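Local structure of 3,6-diketocamphane 1,6-monooxygenase (Pseudomonas putida, 4UWM) at residues Val318-Ser323 / Glu329-Leu334. The protein catalyses the FMNH2- and oxygen-dependent Baeyer-Villiger conversion of a diketocamphane to its lactone during (-)-camphor degradation. Residues are numbered along the deposited sequence; the frame is centred on the assembly and turned at random.
Sequences VFLVGS and EKINAL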
loop_
_atom_site.group_PDB
_atom_site.type_symbol
_atom_site.label_atom_id
_atom_site.label_comp_id
_atom_site.label_asym_id
_atom_site.label_seq_id
_atom_site.Cartn_x
_atom_site.Cartn_y
_atom_site.Cartn_z
ATOM N N VAL A 318 3.700 18.704 31.818
ATOM C CA VAL A 318 4.247 18.396 30.483
ATOM C C VAL A 318 3.165 18.423 29.398
ATOM O O VAL A 318 3.239 19.231 28.463
ATOM C CB VAL A 318 4.980 17.040 30.468
ATOM C CG1 VAL A 318 5.501 16.731 29.071
ATOM C CG2 VAL A 318 6.121 17.042 31.474
ATOM N N PHE A 319 2.155 17.565 29.539
ATOM C CA PHE A 319 1.091 17.460 28.541
ATOM C C PHE A 319 0.399 18.784 28.393
ATOM O O PHE A 319 0.313 19.553 29.343
ATOM C CB PHE A 319 0.039 16.417 28.931
ATOM C CG PHE A 319 0.560 15.023 29.029
ATOM C CD1 PHE A 319 1.853 14.699 28.613
ATOM C CD2 PHE A 319 -0.261 14.010 29.505
ATOM C CE1 PHE A 319 2.315 13.395 28.696
ATOM C CE2 PHE A 319 0.198 12.705 29.590
ATOM C CZ PHE A 319 1.481 12.399 29.182
ATOM N N LEU A 320 -0.101 19.045 27.198
ATOM C CA LEU A 320 -0.860 20.244 26.943
ATOM C C LEU A 320 -2.330 19.916 27.182
ATOM O O LEU A 320 -3.073 19.648 26.241
ATOM C CB LEU A 320 -0.592 20.736 25.516
ATOM C CG LEU A 320 0.861 21.129 25.238
ATOM C CD1 LEU A 320 1.031 21.566 23.788
ATOM C CD2 LEU A 320 1.333 22.230 26.184
ATOM N N VAL A 321 -2.729 19.942 28.460
ATOM C CA VAL A 321 -4.067 19.531 28.919
ATOM C C VAL A 321 -4.816 20.647 29.685
ATOM O O VAL A 321 -4.213 21.396 30.455
ATOM C CB VAL A 321 -3.965 18.268 29.811
ATOM C CG1 VAL A 321 -5.324 17.838 30.366
ATOM C CG2 VAL A 321 -3.344 17.114 29.035
ATOM N N GLY A 322 -6.126 20.747 29.466
ATOM C CA GLY A 322 -6.965 21.729 30.154
ATOM C C GLY A 322 -8.122 22.209 29.301
ATOM O O GLY A 322 -8.519 21.544 28.350
ATOM N N SER A 323 -8.672 23.368 29.651
ATOM C CA SER A 323 -9.706 24.013 28.851
ATOM C C SER A 323 -9.028 24.705 27.677
ATOM O O SER A 323 -7.809 24.870 27.694
ATOM C CB SER A 323 -10.422 25.064 29.692
ATOM O OG SER A 323 -9.511 26.100 30.015
ATOM N N GLU A 329 -2.858 29.266 26.797
ATOM C CA GLU A 329 -1.856 29.939 27.615
ATOM C C GLU A 329 -0.602 29.092 27.757
ATOM O O GLU A 329 0.511 29.616 27.656
ATOM C CB GLU A 329 -2.427 30.330 28.978
ATOM C CG GLU A 329 -3.298 31.579 28.926
ATOM C CD GLU A 329 -3.993 31.886 30.242
ATOM O OE1 GLU A 329 -3.427 31.584 31.315
ATOM O OE2 GLU A 329 -5.114 32.435 30.200
ATOM N N LYS A 330 -0.784 27.785 27.963
ATOM C CA LYS A 330 0.339 26.835 28.025
ATOM C C LYS A 330 1.190 26.832 26.747
ATOM O O LYS A 330 2.417 26.719 26.815
ATOM C CB LYS A 330 -0.157 25.427 28.345
ATOM C CG LYS A 330 -0.218 25.116 29.826
ATOM C CD LYS A 330 -1.097 23.907 30.086
ATOM C CE LYS A 330 -0.934 23.395 31.505
ATOM N NZ LYS A 330 -1.996 22.401 31.823
ATOM N N ILE A 331 0.543 26.974 25.592
ATOM C CA ILE A 331 1.268 27.028 24.319
ATOM C C ILE A 331 2.049 28.340 24.212
ATOM O O ILE A 331 3.217 28.344 23.793
ATOM C CB ILE A 331 0.346 26.786 23.090
ATOM C CG1 ILE A 331 -0.269 25.373 23.146
ATOM C CG2 ILE A 331 1.122 26.954 21.783
ATOM C CD1 ILE A 331 -1.322 25.097 22.090
ATOM N N ASN A 332 1.413 29.438 24.620
ATOM C CA ASN A 332 2.057 30.759 24.639
ATOM C C ASN A 332 3.339 30.796 25.476
ATOM O O ASN A 332 4.370 31.303 25.010
ATOM C CB ASN A 332 1.075 31.831 25.102
ATOM C CG ASN A 332 -0.000 32.113 24.077
ATOM O OD1 ASN A 332 0.289 32.353 22.906
ATOM N ND2 ASN A 332 -1.250 32.098 24.516
ATOM N N ALA A 333 3.274 30.234 26.686
ATOM C CA ALA A 333 4.449 30.067 27.539
ATOM C C ALA A 333 5.582 29.331 26.824
ATOM O O ALA A 333 6.736 29.756 26.886
ATOM C CB ALA A 333 4.087 29.362 28.839
ATOM N N LEU A 334 5.253 28.237 26.132
ATOM C CA LEU A 334 6.256 27.490 25.368
ATOM C C LEU A 334 6.827 28.316 24.236
ATOM O O LEU A 334 8.040 28.297 24.009
ATOM C CB LEU A 334 5.687 26.178 24.820
ATOM C CG LEU A 334 5.461 25.081 25.847
ATOM C CD1 LEU A 334 4.449 24.081 25.316
ATOM C CD2 LEU A 334 6.783 24.413 26.193
#
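The flat peptide carbonyl of Val-321 meets Lys-330 in its own plane, not over a face. Lys-330 NZ gives a hydrogen bond to Val-321 O, 2.8 Å away. The C=O...NZ angle is 156°, so the approach is fairly straight. The other flat group is the ring of Phe-319. Phe-319 leaves the backbone away from residues 329-334. Its ring meets that of Phe-281 and packs on Leu-314. The Phe-319 side chain is about 10 Å from the bound FMN.

Lys-330 reaches the strand because its chain is extended beyond CG. It runs past Leu-320 in the opposite direction, and Lys-330 CB lies 4.1 Å from Leu-320 CD2. An alanine here would keep that CB, but would probably leave the Val-321 carbonyl without its amine donor and open a gap along the strand where the aliphatic chain lay.

Leu-320 carries the apolar part. Its CG is anti to the carbonyl carbon (chi1 -62°), which sends the two methyls to the helix. Leu-320 CD2 touches Leu-334 CD1 at 3.7 Å. Leu-320 CD1 faces Ile-331 CG1 at 4.1 Å, and these two side chains cross at about a right angle. Leu-320 also centres an inverse gamma turn, with a weak bond of 3.2 Å from Val-321 N to Phe-319 O.

Ser-323 is the N-cap of helix 324-338. Residues 329-334 run back along strand 320-322, with 150° between their N-to-C directions. Strand 320-322 is a short extra strand beside barrel strand 254-261. Helix 324-338 joins it in a beta-alpha-beta crossover to barrel strand 343-347, in the TIM-barrel fold of the bacterial luciferase family.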